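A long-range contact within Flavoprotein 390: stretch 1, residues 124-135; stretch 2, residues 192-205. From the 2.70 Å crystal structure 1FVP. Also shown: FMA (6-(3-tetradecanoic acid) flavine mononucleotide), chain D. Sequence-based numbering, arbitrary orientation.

Stretch 1 (124-135) VRHQLMLHVNVN
Stretch 2 192-205: DNTVDFLLCFESMQ

Residues 126-130 and 195-199 form neighbouring parallel β-strands, with an angle of 34° between their N-to-C directions. The strand axes approach to 4.2 Å. Phi runs from -71° to -132° and psi from 101° to 173°, an extended backbone throughout. The register is H126 with V195, Q127 with D196, L128 with F197, M129 with L198, and L130 with L199. Paired CA atoms lie 4.6 to 4.7 Å apart. The contact buries 1121 Å², both sides summed.

Hydrogen bonds follow the parallel ladder, in which even-numbered residues of the first strand both donate and accept. H126 N donates to T194 O (2.9 Å), and D196 N to H126 O (3.1 Å). L128 N donates to D196 O at a very short 2.5 Å, and L198 N to L128 O at 2.7 Å; both are nearly straight. L130 N donates to L198 O (3.1 Å). C200 N reaches L130 O at 2.6 Å, but the position of that oxygen is less certain. CA-H...O contacts supplement the ladder, as from M129 CA to L198 O (3.0 Å) and V195 CA to H126 O (3.3 Å).

Side chains alternate between the sheet faces. H126, L128, L130, V195, F197 and L199 share one face. L128 (chi1 t, chi2 p) places CD2 3.5 Å from V195 CG2 and 3.7 Å from F197 CE2, at the ring edge. L130 (m, t) brings CD1 to 4.0 Å from F197 CD2. Q127, M129, D196 and L198 occupy the other face. There M129 CG lies 4.3 Å from L198 CB, and the end of M129 (m, t, m) leads away.

Charge and water act beside this second group. R125 (m, t, p) forms a salt bridge, NH2 to D196 OD1 at 3.3 Å. OD1 lies over one guanidinium face, so the attraction is between charges, with no N-H aimed at it. One water donates to Q127 OE1 (3.0 Å) and D196 OD2 (2.5 Å), linking the two side chains.

Beyond the strands, apolar and sulfur contacts continue the packing. V132 (t) points toward the other stretch; its CG1 lies 3.2 Å from F201 CD1, at the ring edge, and 4.3 Å from M204 CE. C200 (t) sets SG 3.9 Å from the centroid of the H131 ring, an oblique sulfur-aromatic contact.

The flavin ligand touches both stretches. N193 OD1 accepts from FMA O2B (2.8 Å) and FMA O4' (2.4 Å, very short). V132 CG2 meets FMA C13, and V134 CG2 meets FMA C14, both at 3.5 Å.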

# COMPACT_ATOMS: atom_id res chain seq x y z
N VAL A 124 13.85 -10.61 10.46
CA VAL A 124 12.57 -9.88 10.22
C VAL A 124 12.70 -8.54 10.95
O VAL A 124 12.91 -8.54 12.16
CB VAL A 124 11.34 -10.74 10.46
CG1 VAL A 124 11.72 -12.23 10.47
CG2 VAL A 124 10.47 -10.41 11.64
N ARG A 125 12.62 -7.48 10.17
CA ARG A 125 12.72 -6.08 10.55
C ARG A 125 11.36 -5.37 10.55
O ARG A 125 10.70 -5.25 9.52
CB ARG A 125 13.58 -5.32 9.55
CG ARG A 125 14.94 -5.88 9.18
CD ARG A 125 15.82 -4.71 8.75
NE ARG A 125 15.71 -3.69 9.80
CZ ARG A 125 16.49 -2.64 9.96
NH1 ARG A 125 17.48 -2.41 9.11
NH2 ARG A 125 16.30 -1.84 11.01
N HIS A 126 11.01 -4.88 11.72
CA HIS A 126 9.72 -4.18 11.91
C HIS A 126 9.74 -2.83 11.23
O HIS A 126 10.83 -2.46 10.73
CB HIS A 126 9.42 -4.04 13.42
CG HIS A 126 9.51 -5.42 14.03
ND1 HIS A 126 8.87 -6.51 13.49
CD2 HIS A 126 10.18 -5.86 15.12
CE1 HIS A 126 9.15 -7.57 14.24
NE2 HIS A 126 9.93 -7.21 15.24
N GLN A 127 8.63 -2.13 11.18
CA GLN A 127 8.58 -0.79 10.55
C GLN A 127 7.94 0.14 11.60
O GLN A 127 6.84 -0.18 12.09
CB GLN A 127 7.83 -0.66 9.25
CG GLN A 127 8.48 -1.18 8.01
CD GLN A 127 9.26 -0.17 7.23
OE1 GLN A 127 9.81 -0.50 6.19
NE2 GLN A 127 9.35 1.07 7.68
N LEU A 128 8.68 1.20 11.85
CA LEU A 128 8.28 2.20 12.87
C LEU A 128 7.67 3.43 12.21
O LEU A 128 8.34 3.99 11.32
CB LEU A 128 9.54 2.40 13.70
CG LEU A 128 9.48 3.08 15.05
CD1 LEU A 128 8.45 2.44 15.96
CD2 LEU A 128 10.87 3.04 15.67
N MET A 129 6.47 3.77 12.65
CA MET A 129 5.72 4.90 12.14
C MET A 129 5.66 6.08 13.14
O MET A 129 4.88 6.04 14.11
CB MET A 129 4.28 4.61 11.75
CG MET A 129 4.01 3.36 11.02
SD MET A 129 2.33 3.45 10.29
CE MET A 129 1.37 3.81 11.76
N LEU A 130 6.42 7.11 12.81
CA LEU A 130 6.56 8.35 13.52
C LEU A 130 6.13 9.59 12.70
O LEU A 130 6.32 9.74 11.50
CB LEU A 130 8.04 8.54 13.88
CG LEU A 130 8.86 7.44 14.46
CD1 LEU A 130 10.33 7.61 14.09
CD2 LEU A 130 8.68 7.47 15.98
N HIS A 131 5.59 10.53 13.45
CA HIS A 131 5.08 11.83 13.08
C HIS A 131 6.11 12.92 13.32
O HIS A 131 5.90 13.68 14.29
CB HIS A 131 3.83 12.23 13.94
CG HIS A 131 2.65 12.37 13.05
ND1 HIS A 131 1.47 11.68 13.12
CD2 HIS A 131 2.54 13.20 11.98
CE1 HIS A 131 0.69 12.09 12.13
NE2 HIS A 131 1.30 13.00 11.41
N VAL A 132 7.16 13.04 12.55
CA VAL A 132 8.17 14.09 12.74
C VAL A 132 7.62 15.51 12.61
O VAL A 132 6.63 15.80 11.91
CB VAL A 132 9.31 13.87 11.72
CG1 VAL A 132 10.19 15.07 11.49
CG2 VAL A 132 10.17 12.69 12.15
N ASN A 133 8.31 16.42 13.29
CA ASN A 133 8.01 17.87 13.28
C ASN A 133 9.26 18.54 13.86
O ASN A 133 9.34 18.52 15.09
CB ASN A 133 6.74 18.23 14.02
CG ASN A 133 6.50 19.72 14.05
OD1 ASN A 133 7.46 20.46 14.20
ND2 ASN A 133 5.27 20.18 13.89
N VAL A 134 10.09 19.07 13.02
CA VAL A 134 11.34 19.71 13.45
C VAL A 134 11.33 21.22 13.44
O VAL A 134 11.19 21.85 12.38
CB VAL A 134 12.47 19.13 12.55
CG1 VAL A 134 13.66 20.05 12.32
CG2 VAL A 134 12.95 17.79 13.07
N ASN A 135 11.57 21.82 14.59
CA ASN A 135 11.61 23.31 14.67
C ASN A 135 12.61 23.66 15.75
O ASN A 135 12.45 23.21 16.91
CB ASN A 135 10.17 23.74 14.79
CG ASN A 135 9.91 25.06 15.47
OD1 ASN A 135 10.50 26.11 15.17
ND2 ASN A 135 8.98 24.96 16.42
N ASP A 192 15.48 -3.12 20.06
CA ASP A 192 16.64 -3.98 19.78
C ASP A 192 17.26 -3.56 18.44
O ASP A 192 17.95 -4.40 17.81
CB ASP A 192 16.34 -5.47 19.79
CG ASP A 192 15.38 -5.99 20.82
OD1 ASP A 192 15.69 -6.13 22.02
OD2 ASP A 192 14.24 -6.29 20.37
N ASN A 193 17.03 -2.33 18.04
CA ASN A 193 17.59 -1.86 16.76
C ASN A 193 17.09 -2.69 15.58
O ASN A 193 17.88 -2.92 14.65
CB ASN A 193 19.12 -1.87 16.89
CG ASN A 193 19.71 -0.49 17.07
OD1 ASN A 193 20.82 -0.27 16.56
ND2 ASN A 193 19.03 0.44 17.74
N THR A 194 15.84 -3.10 15.63
CA THR A 194 15.23 -3.91 14.57
C THR A 194 14.14 -3.22 13.76
O THR A 194 13.22 -3.94 13.26
CB THR A 194 14.67 -5.26 15.17
OG1 THR A 194 13.43 -5.00 15.91
CG2 THR A 194 15.71 -5.97 16.05
N VAL A 195 14.21 -1.89 13.61
CA VAL A 195 13.12 -1.25 12.84
C VAL A 195 13.67 -0.29 11.80
O VAL A 195 14.80 0.16 11.97
CB VAL A 195 12.20 -0.49 13.81
CG1 VAL A 195 11.35 -1.36 14.70
CG2 VAL A 195 13.05 0.50 14.58
N ASP A 196 12.84 -0.06 10.83
CA ASP A 196 12.89 0.79 9.66
C ASP A 196 11.77 1.81 9.88
O ASP A 196 10.79 1.42 10.56
CB ASP A 196 12.76 -0.00 8.38
CG ASP A 196 14.12 -0.24 7.75
OD1 ASP A 196 15.14 -0.12 8.45
OD2 ASP A 196 14.12 -0.54 6.53
N PHE A 197 11.91 3.03 9.36
CA PHE A 197 10.90 4.06 9.62
C PHE A 197 10.14 4.67 8.46
O PHE A 197 10.56 4.99 7.36
CB PHE A 197 11.49 5.19 10.48
CG PHE A 197 12.66 4.84 11.32
CD1 PHE A 197 13.93 4.80 10.75
CD2 PHE A 197 12.49 4.57 12.68
CE1 PHE A 197 15.04 4.47 11.53
CE2 PHE A 197 13.59 4.24 13.48
CZ PHE A 197 14.86 4.20 12.88
N LEU A 198 8.87 4.84 8.79
CA LEU A 198 7.84 5.44 7.96
C LEU A 198 7.54 6.68 8.82
O LEU A 198 6.85 6.44 9.84
CB LEU A 198 6.68 4.47 7.87
CG LEU A 198 6.74 3.30 6.93
CD1 LEU A 198 5.33 2.87 6.52
CD2 LEU A 198 7.54 3.71 5.69
N LEU A 199 8.07 7.81 8.43
CA LEU A 199 7.92 9.04 9.21
C LEU A 199 7.15 10.13 8.50
O LEU A 199 7.64 10.64 7.49
CB LEU A 199 9.37 9.43 9.61
CG LEU A 199 10.52 9.05 8.71
CD1 LEU A 199 10.35 9.58 7.29
CD2 LEU A 199 11.82 9.61 9.26
N CYS A 200 6.02 10.51 9.04
CA CYS A 200 5.12 11.55 8.53
C CYS A 200 5.66 12.94 8.81
O CYS A 200 5.70 13.27 10.02
CB CYS A 200 3.76 11.46 9.24
SG CYS A 200 2.52 12.61 8.57
N PHE A 201 6.00 13.73 7.82
CA PHE A 201 6.50 15.10 8.11
C PHE A 201 5.36 16.08 7.79
O PHE A 201 5.66 17.20 7.34
CB PHE A 201 7.70 15.47 7.28
CG PHE A 201 8.97 14.71 7.24
CD1 PHE A 201 9.88 14.83 8.29
CD2 PHE A 201 9.31 13.93 6.14
CE1 PHE A 201 11.08 14.14 8.29
CE2 PHE A 201 10.51 13.23 6.10
CZ PHE A 201 11.39 13.35 7.19
N GLU A 202 4.13 15.69 7.99
CA GLU A 202 2.99 16.53 7.64
C GLU A 202 2.44 17.38 8.75
O GLU A 202 1.35 17.96 8.53
CB GLU A 202 1.78 15.73 7.14
CG GLU A 202 1.74 14.94 5.86
CD GLU A 202 2.47 15.53 4.70
OE1 GLU A 202 3.66 15.41 4.48
OE2 GLU A 202 1.68 16.16 3.96
N SER A 203 3.09 17.45 9.88
CA SER A 203 2.48 18.32 10.94
C SER A 203 3.01 19.70 10.61
O SER A 203 2.38 20.71 10.91
CB SER A 203 2.80 17.80 12.31
OG SER A 203 3.90 16.89 12.27
N MET A 204 4.15 19.69 9.97
CA MET A 204 4.99 20.78 9.50
C MET A 204 4.39 21.62 8.38
O MET A 204 4.50 21.26 7.20
CB MET A 204 6.35 20.28 8.98
CG MET A 204 7.18 19.65 10.06
SD MET A 204 8.90 19.86 9.52
CE MET A 204 9.24 18.27 8.76
N GLN A 205 3.85 22.73 8.82
CA GLN A 205 3.21 23.71 7.95
C GLN A 205 4.19 24.47 7.07
O GLN A 205 3.90 24.62 5.87
CB GLN A 205 2.33 24.71 8.72
CG GLN A 205 1.01 24.17 9.25
CD GLN A 205 0.26 25.20 10.07
OE1 GLN A 205 0.19 26.39 9.72
NE2 GLN A 205 -0.30 24.77 11.19
N1 FMA D . 23.18 2.03 13.73
C2 FMA D . 23.01 1.27 12.65
O2 FMA D . 23.13 0.10 12.55
N3 FMA D . 22.60 1.89 11.40
C4 FMA D . 22.41 3.22 11.32
O4 FMA D . 22.08 3.70 10.26
C4A FMA D . 22.60 4.02 12.49
N5 FMA D . 22.45 5.32 12.52
C5A FMA D . 22.62 6.13 13.59
C6 FMA D . 22.42 7.50 13.53
C7 FMA D . 22.62 8.24 14.67
C7M FMA D . 22.43 9.79 14.73
C8 FMA D . 23.03 7.62 15.91
C8M FMA D . 23.26 8.38 17.17
C9 FMA D . 23.22 6.25 15.93
C9A FMA D . 23.03 5.47 14.83
N10 FMA D . 23.19 4.09 14.79
C10 FMA D . 23.02 3.30 13.73
C1B FMA D . 23.61 3.35 16.06
C2B FMA D . 23.12 1.84 16.15
O2B FMA D . 22.51 1.82 17.42
C3B FMA D . 24.30 0.91 16.01
O3' FMA D . 25.37 1.55 15.38
C4B FMA D . 24.03 -0.42 15.30
O4' FMA D . 22.96 -1.16 15.98
C5B FMA D . 25.31 -1.30 15.30
O5' FMA D . 24.91 -2.62 16.02
P FMA D . 25.65 -3.36 17.20
O1P FMA D . 26.96 -3.80 16.47
O2P FMA D . 25.90 -2.38 18.24
O3P FMA D . 24.80 -4.33 17.70
C1' FMA D . 23.22 9.21 10.38
O1' FMA D . 23.27 10.24 11.15
O2' FMA D . 23.84 9.23 9.31
C2' FMA D . 23.03 7.94 11.14
C3' FMA D . 21.98 8.08 12.25
C4' FMA D . 20.67 7.58 11.71
C5' FMA D . 19.67 8.56 11.12
C6' FMA D . 18.26 8.33 11.59
C7' FMA D . 17.22 8.80 10.58
C8' FMA D . 16.31 9.87 11.02
C9' FMA D . 14.97 9.51 11.64
C11 FMA D . 14.33 10.65 12.37
C12 FMA D . 14.38 12.05 11.88
C13 FMA D . 13.61 13.11 12.59
C14 FMA D . 13.67 14.49 12.01
C15 FMA D . 15.03 14.94 11.56
O HOH W 1 12.29 -2.16 6.22